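Side-chain contacts in acetyl-CoA acetyltransferase (Bacillus anthracis, PDB 3SS6), which probably catalyses the thiolase reaction, the reversible condensation of two acetyl-CoA molecules into acetoacetyl-CoA and free CoA: residues Tyr170-Glu175 and Gln324-Glu329; Asp178-Arg183 and Ile317-Ala322; Ala11-Pro16 and Val34-Glu39. All coordinates share one frame; numbering follows the deposited sequence.

Contact 1 of 3, residues Tyr170-Glu175 and Gln324-Glu329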
# COMPACT_ATOMS: atom_id res chain seq x y z
N TYR A 170 8.90 1.05 41.13
CA TYR A 170 8.18 1.61 42.27
C TYR A 170 7.33 0.59 43.04
O TYR A 170 6.60 0.95 43.96
CB TYR A 170 7.32 2.80 41.80
CG TYR A 170 8.12 4.06 41.58
CD1 TYR A 170 8.24 5.01 42.58
CD2 TYR A 170 8.78 4.29 40.37
CE1 TYR A 170 8.98 6.17 42.39
CE2 TYR A 170 9.52 5.45 40.17
CZ TYR A 170 9.62 6.38 41.19
OH TYR A 170 10.35 7.54 41.03
N GLU A 171 7.47 -0.68 42.67
CA GLU A 171 6.72 -1.78 43.30
C GLU A 171 5.22 -1.50 43.38
O GLU A 171 4.59 -1.66 44.43
CB GLU A 171 7.30 -2.12 44.68
CG GLU A 171 8.76 -2.56 44.61
CD GLU A 171 9.33 -2.93 45.97
OE1 GLU A 171 8.79 -3.85 46.62
OE2 GLU A 171 10.31 -2.29 46.39
N ILE A 172 4.66 -1.11 42.24
CA ILE A 172 3.25 -0.77 42.09
C ILE A 172 2.42 -2.02 41.84
O ILE A 172 2.77 -2.84 40.98
CB ILE A 172 3.07 0.21 40.93
CG1 ILE A 172 3.90 1.47 41.17
CG2 ILE A 172 1.61 0.57 40.74
CD1 ILE A 172 3.97 2.41 39.97
N THR A 173 1.34 -2.20 42.58
CA THR A 173 0.53 -3.41 42.45
C THR A 173 -0.57 -3.28 41.40
O THR A 173 -0.97 -2.18 41.01
CB THR A 173 -0.13 -3.80 43.78
OG1 THR A 173 -1.13 -2.82 44.11
CG2 THR A 173 0.91 -3.85 44.90
N ARG A 174 -1.06 -4.43 40.94
CA ARG A 174 -2.21 -4.48 40.04
C ARG A 174 -3.41 -3.78 40.68
O ARG A 174 -4.10 -3.01 40.03
CB ARG A 174 -2.55 -5.93 39.70
CG ARG A 174 -3.86 -6.12 38.93
CD ARG A 174 -3.82 -5.47 37.55
NE ARG A 174 -5.00 -5.86 36.77
CZ ARG A 174 -5.06 -6.95 36.00
NH1 ARG A 174 -4.00 -7.75 35.87
NH2 ARG A 174 -6.18 -7.24 35.35
N GLU A 175 -3.65 -4.07 41.96
CA GLU A 175 -4.76 -3.42 42.68
C GLU A 175 -4.65 -1.90 42.66
O GLU A 175 -5.63 -1.21 42.38
CB GLU A 175 -4.85 -3.92 44.12
CG GLU A 175 -5.86 -3.12 44.95
CD GLU A 175 -6.08 -3.72 46.33
OE1 GLU A 175 -6.28 -4.94 46.42
OE2 GLU A 175 -6.05 -2.96 47.32
N GLN A 324 1.92 4.71 35.60
CA GLN A 324 2.78 5.86 35.41
C GLN A 324 2.36 6.99 36.34
O GLN A 324 3.21 7.62 37.00
CB GLN A 324 2.74 6.30 33.94
CG GLN A 324 3.25 7.70 33.69
CD GLN A 324 2.16 8.76 33.73
OE1 GLN A 324 1.01 8.51 33.34
NE2 GLN A 324 2.53 9.95 34.19
N TYR A 325 1.06 7.23 36.43
CA TYR A 325 0.55 8.21 37.38
C TYR A 325 0.99 7.85 38.81
O TYR A 325 1.45 8.70 39.58
CB TYR A 325 -0.98 8.35 37.32
CG TYR A 325 -1.42 9.11 38.54
CD1 TYR A 325 -1.24 10.48 38.62
CD2 TYR A 325 -1.90 8.44 39.66
CE1 TYR A 325 -1.56 11.18 39.77
CE2 TYR A 325 -2.23 9.13 40.82
CZ TYR A 325 -2.05 10.50 40.86
OH TYR A 325 -2.36 11.21 42.00
N LEU A 326 0.83 6.58 39.17
CA LEU A 326 1.16 6.14 40.52
C LEU A 326 2.63 6.37 40.87
O LEU A 326 2.95 6.72 42.01
CB LEU A 326 0.76 4.67 40.72
CG LEU A 326 -0.75 4.48 40.91
CD1 LEU A 326 -1.18 3.07 40.54
CD2 LEU A 326 -1.13 4.79 42.36
N ALA A 327 3.52 6.19 39.89
CA ALA A 327 4.94 6.44 40.13
C ALA A 327 5.16 7.91 40.48
O ALA A 327 5.91 8.22 41.40
CB ALA A 327 5.78 6.04 38.92
N VAL A 328 4.51 8.80 39.74
CA VAL A 328 4.61 10.23 40.03
C VAL A 328 4.02 10.55 41.40
O VAL A 328 4.63 11.27 42.19
CB VAL A 328 3.88 11.07 38.97
CG1 VAL A 328 3.88 12.54 39.35
CG2 VAL A 328 4.56 10.89 37.61
N GLU A 329 2.85 10.00 41.69
CA GLU A 329 2.22 10.20 43.00
C GLU A 329 3.12 9.78 44.16
O GLU A 329 3.26 10.49 45.15
CB GLU A 329 0.88 9.46 43.07
CG GLU A 329 0.16 9.66 44.40
CD GLU A 329 -1.15 8.91 44.46
OE1 GLU A 329 -2.17 9.47 44.01
OE2 GLU A 329 -1.15 7.76 44.96
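Tyr170 and Ile172 close on Leu326 and Ala327 where, in the thiolase fold, the turn between helices 159-170 and 174-194 packs on helix 322-332 through apolar side chains. Glu171 leaves the first helix with positive phi (50°), consistent with the sharp change of direction there.

Ile172 can be followed atom by atom. From CB the chain forks. The CG2 branch, anti to the backbone N, reaches Leu326, touching CD1 at 3.8 Å and brushing CB at 4.2 Å. The other branch runs through CG1, anti to the carbonyl carbon (chi1 -58°), and then straight on to CD1. This terminal methyl stands on the helix surface, 3.8 Å from the backbone N of Ala327 and 4.0 Å from CB of Leu326, so both branches approach the leucine CB from the same side. Beyond the two segments, Ile172 also touches Gln177, while Leu326 packs on Glu176 and Gln177 of helix 174-194.

Thr173 then occupies the N-cap of that helix. Its side chain caps a backbone N of the first turn and its own N bonds to Glu176 OE1, a reciprocal pattern consistent with a capping box.

Tyr170 adds a CH-pi contact. Ala327 CB sits over one face of the ring, 4.0 Å from its centroid and 21° off the normal, displaced toward the rim. The phenol is held at its far end too, since OH hydrogen-bonds to Glu331 OE1. The methyl's closest ring atom is CD2 of Tyr170, 3.8 Å from Ala327 CB.

Contact 2 of 3, residues Asp178-Arg183 and Ile317-Ala322. With SO4 (sulfate ion), chain D.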
# COMPACT_ATOMS: atom_id res chain seq x y z
N ASP A 178 -5.58 -0.64 39.25
CA ASP A 178 -6.99 -0.80 38.95
C ASP A 178 -7.86 0.12 39.80
O ASP A 178 -8.96 0.51 39.38
CB ASP A 178 -7.43 -2.27 39.03
CG ASP A 178 -6.92 -3.09 37.85
OD1 ASP A 178 -6.44 -2.46 36.88
OD2 ASP A 178 -7.00 -4.34 37.90
N GLU A 179 -7.40 0.48 40.99
CA GLU A 179 -8.13 1.43 41.83
C GLU A 179 -8.11 2.82 41.19
O GLU A 179 -9.12 3.52 41.17
CB GLU A 179 -7.53 1.51 43.24
CG GLU A 179 -8.24 2.53 44.13
CD GLU A 179 -7.65 2.62 45.52
OE1 GLU A 179 -7.72 1.62 46.27
OE2 GLU A 179 -7.11 3.69 45.88
N VAL A 180 -6.94 3.20 40.68
CA VAL A 180 -6.80 4.47 39.98
C VAL A 180 -7.65 4.47 38.71
O VAL A 180 -8.29 5.47 38.38
CB VAL A 180 -5.33 4.77 39.64
CG1 VAL A 180 -5.22 5.85 38.57
CG2 VAL A 180 -4.59 5.18 40.91
N ALA A 181 -7.66 3.34 38.00
CA ALA A 181 -8.44 3.24 36.76
C ALA A 181 -9.93 3.39 37.04
O ALA A 181 -10.64 4.12 36.33
CB ALA A 181 -8.17 1.91 36.06
N LEU A 182 -10.42 2.70 38.07
CA LEU A 182 -11.83 2.78 38.42
C LEU A 182 -12.19 4.20 38.84
O LEU A 182 -13.25 4.72 38.48
CB LEU A 182 -12.19 1.78 39.52
CG LEU A 182 -13.63 1.83 40.01
CD1 LEU A 182 -14.62 1.54 38.87
CD2 LEU A 182 -13.81 0.83 41.16
N ARG A 183 -11.30 4.82 39.60
CA ARG A 183 -11.48 6.19 40.05
C ARG A 183 -11.60 7.13 38.86
O ARG A 183 -12.45 8.03 38.84
CB ARG A 183 -10.29 6.61 40.91
CG ARG A 183 -10.31 8.05 41.37
CD ARG A 183 -9.05 8.37 42.16
NE ARG A 183 -9.08 9.71 42.73
CZ ARG A 183 -8.66 10.81 42.11
NH1 ARG A 183 -8.19 10.74 40.87
NH2 ARG A 183 -8.72 11.98 42.73
N ILE A 317 -2.42 15.74 36.52
CA ILE A 317 -1.26 14.96 36.10
C ILE A 317 -1.78 13.91 35.14
O ILE A 317 -2.45 12.97 35.57
CB ILE A 317 -0.63 14.19 37.29
CG1 ILE A 317 -0.32 15.13 38.46
CG2 ILE A 317 0.63 13.44 36.84
CD1 ILE A 317 0.71 16.19 38.14
N ASN A 318 -1.50 14.04 33.85
CA ASN A 318 -2.17 13.12 32.93
C ASN A 318 -1.89 11.66 33.24
O ASN A 318 -0.75 11.28 33.50
CB ASN A 318 -1.86 13.42 31.46
CG ASN A 318 -2.65 12.51 30.53
OD1 ASN A 318 -3.87 12.38 30.66
ND2 ASN A 318 -1.95 11.84 29.63
N GLU A 319 -2.94 10.84 33.23
CA GLU A 319 -2.80 9.40 33.36
C GLU A 319 -2.55 8.75 31.99
O GLU A 319 -3.50 8.36 31.33
CB GLU A 319 -4.08 8.79 33.94
CG GLU A 319 -4.35 9.04 35.43
CD GLU A 319 -5.82 8.81 35.78
OE1 GLU A 319 -6.62 8.59 34.84
OE2 GLU A 319 -6.17 8.85 36.98
N ALA A 320 -1.29 8.64 31.57
CA ALA A 320 -0.97 7.88 30.37
C ALA A 320 -1.19 6.39 30.65
O ALA A 320 -1.71 5.62 29.81
CB ALA A 320 0.47 8.13 29.97
N PHE A 321 -0.78 5.98 31.84
CA PHE A 321 -1.08 4.66 32.39
C PHE A 321 -1.32 4.91 33.86
O PHE A 321 -0.72 5.82 34.43
CB PHE A 321 0.09 3.70 32.20
CG PHE A 321 0.51 3.56 30.78
CD1 PHE A 321 -0.02 2.55 29.99
CD2 PHE A 321 1.40 4.47 30.21
CE1 PHE A 321 0.35 2.43 28.65
CE2 PHE A 321 1.76 4.36 28.88
CZ PHE A 321 1.24 3.33 28.10
N ALA A 322 -2.20 4.14 34.47
CA ALA A 322 -2.40 4.29 35.91
C ALA A 322 -1.07 4.10 36.65
O ALA A 322 -0.78 4.81 37.61
CB ALA A 322 -3.44 3.30 36.40
S SO4 D . -9.52 10.39 46.21
O1 SO4 D . -9.93 10.56 47.60
O2 SO4 D . -9.89 9.05 45.76
O3 SO4 D . -10.19 11.39 45.39
O4 SO4 D . -8.08 10.55 46.10
O HOH W 1 -7.91 8.47 38.85
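One water, gripped by three groups, ties Val180 and Arg183 of helix 174-194 to Glu319 of the loop that follows strand 314-317. It gives one hydrogen to Glu319 OE2 across 2.6 Å from the water oxygen, the shortest polar bond here, and the other to the carbonyl O of Val180. In return it accepts from Arg183 NH1, at 3.1 Å from the water oxygen and near the guanidinium plane. The water thus donates twice and accepts once.

The direct contacts are made by one valine methyl. Val180 CG1, placed anti to the backbone N (chi1 163°), wedges between the carboxylate and the start of helix 322-332: it lies 3.5 Å from Glu319 OE2 and makes an apolar contact with Ala322 CB at 3.8 Å. Glu319 stretches out beyond CG toward helix 174-194, and its second oxygen, OE1, is taken up by Ser184 OG and Val346 N.

Arg183 reaches the water by a fully extended chain from CG to NE, after which chi4 (-88°) turns the guanidinium across the chain. The edge turned from the water receives a sulfate, probably from the crystallisation liquor: NH2 bonds to its O3 at 3.1 Å, while NE makes only weak bonds to O2 and O3. NH2 also reaches Val339 O.

Glu319 belongs to the sequence Asn-Glu-Ala-Phe, a signature of the thiolase family whose loop lies by the active site in relatives. With 4.8 Å between Arg183 NH1 and Glu319 OE2, the charges, if both groups are ionised, are probably linked through the water rather than by a direct salt bridge.

Contact 3 of 3, residues Ala11-Pro16 and Val34-Glu39; sequences AAVRSP and VPVLQE
Arg14, whose CA is 4.1 Å from Val36 CG1, turns its flat guanidinium away from the helix. NH1 donates to Ser15 O, 3.1 Å away, the acceptor tilted 23° from the guanidinium plane, and also forms a salt bridge with Asp218; NE bonds to Gln200 OE1, and Phe197 adds a cation-pi contact. The closest contacts with helix 29-43 are made chiefly by valines.

There Val36 presents both methyls to the strand backbone. CG1, anti to the backbone N, lies 3.8 Å from Val13 CG2 and equally near Val13 O; CG2 rests 3.8 Å from Ser15 N and also meets Ser15 CB. The two valines run alongside each other, pointing opposite ways, and the nearest atom of the Val13 side chain is about 4 Å from a bound potassium ion.

Ser15 OG bonds to Pro16 O at 2.8 Å, standing above that carbonyl's plane, and also pairs with Ser255 N of the adjacent strand.

Packing of a helix against the sheet strand that precedes it is what a beta-alpha-beta crossover produces: here strand 7-19, helix 29-43 and the parallel strand 53-57, part of the layered alpha/beta/alpha sandwich of thiolases.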
# COMPACT_ATOMS: atom_id res chain seq x y z
N ALA A 11 -9.97 32.61 27.46
CA ALA A 11 -10.92 31.57 27.08
C ALA A 11 -10.19 30.25 27.11
O ALA A 11 -8.97 30.21 26.89
CB ALA A 11 -11.51 31.82 25.68
N ALA A 12 -10.92 29.18 27.39
CA ALA A 12 -10.33 27.85 27.45
C ALA A 12 -11.42 26.84 27.14
O ALA A 12 -12.33 26.64 27.94
CB ALA A 12 -9.75 27.59 28.84
N VAL A 13 -11.34 26.24 25.96
CA VAL A 13 -12.41 25.35 25.49
C VAL A 13 -11.84 24.10 24.85
O VAL A 13 -10.66 24.06 24.48
CB VAL A 13 -13.35 26.05 24.50
CG1 VAL A 13 -14.18 27.12 25.21
CG2 VAL A 13 -12.56 26.65 23.33
N ARG A 14 -12.67 23.07 24.69
CA ARG A 14 -12.19 21.83 24.08
C ARG A 14 -13.32 21.11 23.39
O ARG A 14 -14.48 21.33 23.71
CB ARG A 14 -11.60 20.91 25.15
CG ARG A 14 -12.62 20.46 26.22
CD ARG A 14 -11.96 19.45 27.17
NE ARG A 14 -12.82 18.85 28.21
CZ ARG A 14 -13.55 17.75 28.04
NH1 ARG A 14 -13.61 17.13 26.85
NH2 ARG A 14 -14.24 17.25 29.07
N SER A 15 -13.00 20.24 22.44
CA SER A 15 -14.01 19.32 21.93
C SER A 15 -14.28 18.29 23.02
O SER A 15 -13.48 18.15 23.95
CB SER A 15 -13.49 18.61 20.67
OG SER A 15 -12.45 17.69 21.00
N PRO A 16 -15.39 17.55 22.90
CA PRO A 16 -15.45 16.33 23.71
C PRO A 16 -14.37 15.39 23.17
O PRO A 16 -13.90 15.57 22.04
CB PRO A 16 -16.85 15.75 23.42
CG PRO A 16 -17.57 16.78 22.57
CD PRO A 16 -16.47 17.59 21.90
N VAL A 34 -10.82 23.30 13.90
CA VAL A 34 -11.56 24.47 13.42
C VAL A 34 -12.68 25.00 14.34
O VAL A 34 -12.66 26.16 14.72
CB VAL A 34 -12.08 24.26 11.97
CG1 VAL A 34 -13.19 25.26 11.66
CG2 VAL A 34 -10.92 24.41 10.96
N PRO A 35 -13.65 24.15 14.71
CA PRO A 35 -14.77 24.71 15.49
C PRO A 35 -14.35 25.16 16.89
O PRO A 35 -14.99 26.06 17.46
CB PRO A 35 -15.77 23.54 15.58
CG PRO A 35 -14.96 22.31 15.27
CD PRO A 35 -13.86 22.74 14.34
N VAL A 36 -13.30 24.55 17.41
CA VAL A 36 -12.79 24.90 18.73
C VAL A 36 -12.01 26.22 18.67
O VAL A 36 -12.13 27.07 19.56
CB VAL A 36 -11.96 23.75 19.33
CG1 VAL A 36 -11.47 24.10 20.72
CG2 VAL A 36 -12.82 22.49 19.39
N LEU A 37 -11.22 26.40 17.61
CA LEU A 37 -10.58 27.69 17.36
C LEU A 37 -11.64 28.79 17.26
O LEU A 37 -11.49 29.86 17.85
CB LEU A 37 -9.82 27.66 16.04
CG LEU A 37 -8.53 26.84 16.05
CD1 LEU A 37 -7.98 26.73 14.63
CD2 LEU A 37 -7.49 27.47 16.99
N GLN A 38 -12.69 28.52 16.49
CA GLN A 38 -13.74 29.52 16.30
C GLN A 38 -14.43 29.93 17.60
O GLN A 38 -14.61 31.12 17.86
CB GLN A 38 -14.77 29.02 15.28
CG GLN A 38 -14.19 28.92 13.87
CD GLN A 38 -15.11 28.21 12.90
OE1 GLN A 38 -15.89 27.34 13.29
NE2 GLN A 38 -15.03 28.57 11.62
N GLU A 39 -14.79 28.94 18.42
CA GLU A 39 -15.48 29.23 19.67
C GLU A 39 -14.54 29.91 20.65
O GLU A 39 -14.95 30.82 21.38
CB GLU A 39 -16.09 27.96 20.27
CG GLU A 39 -16.85 28.20 21.59
CD GLU A 39 -18.09 29.08 21.44
OE1 GLU A 39 -18.62 29.23 20.31
OE2 GLU A 39 -18.54 29.62 22.47

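Overall arrangement
Along the chain contact 3 closes first; contact 1 opens later, and contact 2 is nested inside the loop that it closes. Contacts 1 and 2 form one cluster, their centres 9 Å apart, with Leu326 touching Val180 between them. Both use helix 174-194 and the chain from strand 314-317 into helix 322-332. Contact 3 lies across the chain's centre, its centre 34 Å from contact 1 and 26 Å from contact 2. The nine-stranded sheet links contacts 2 and 3, with strand 7-19 in its interior and strand 314-317 at its edge. Contacts 1 and 2 thus probably join the N-terminal and C-terminal thiolase domains, while contact 3 belongs to the N-terminal one.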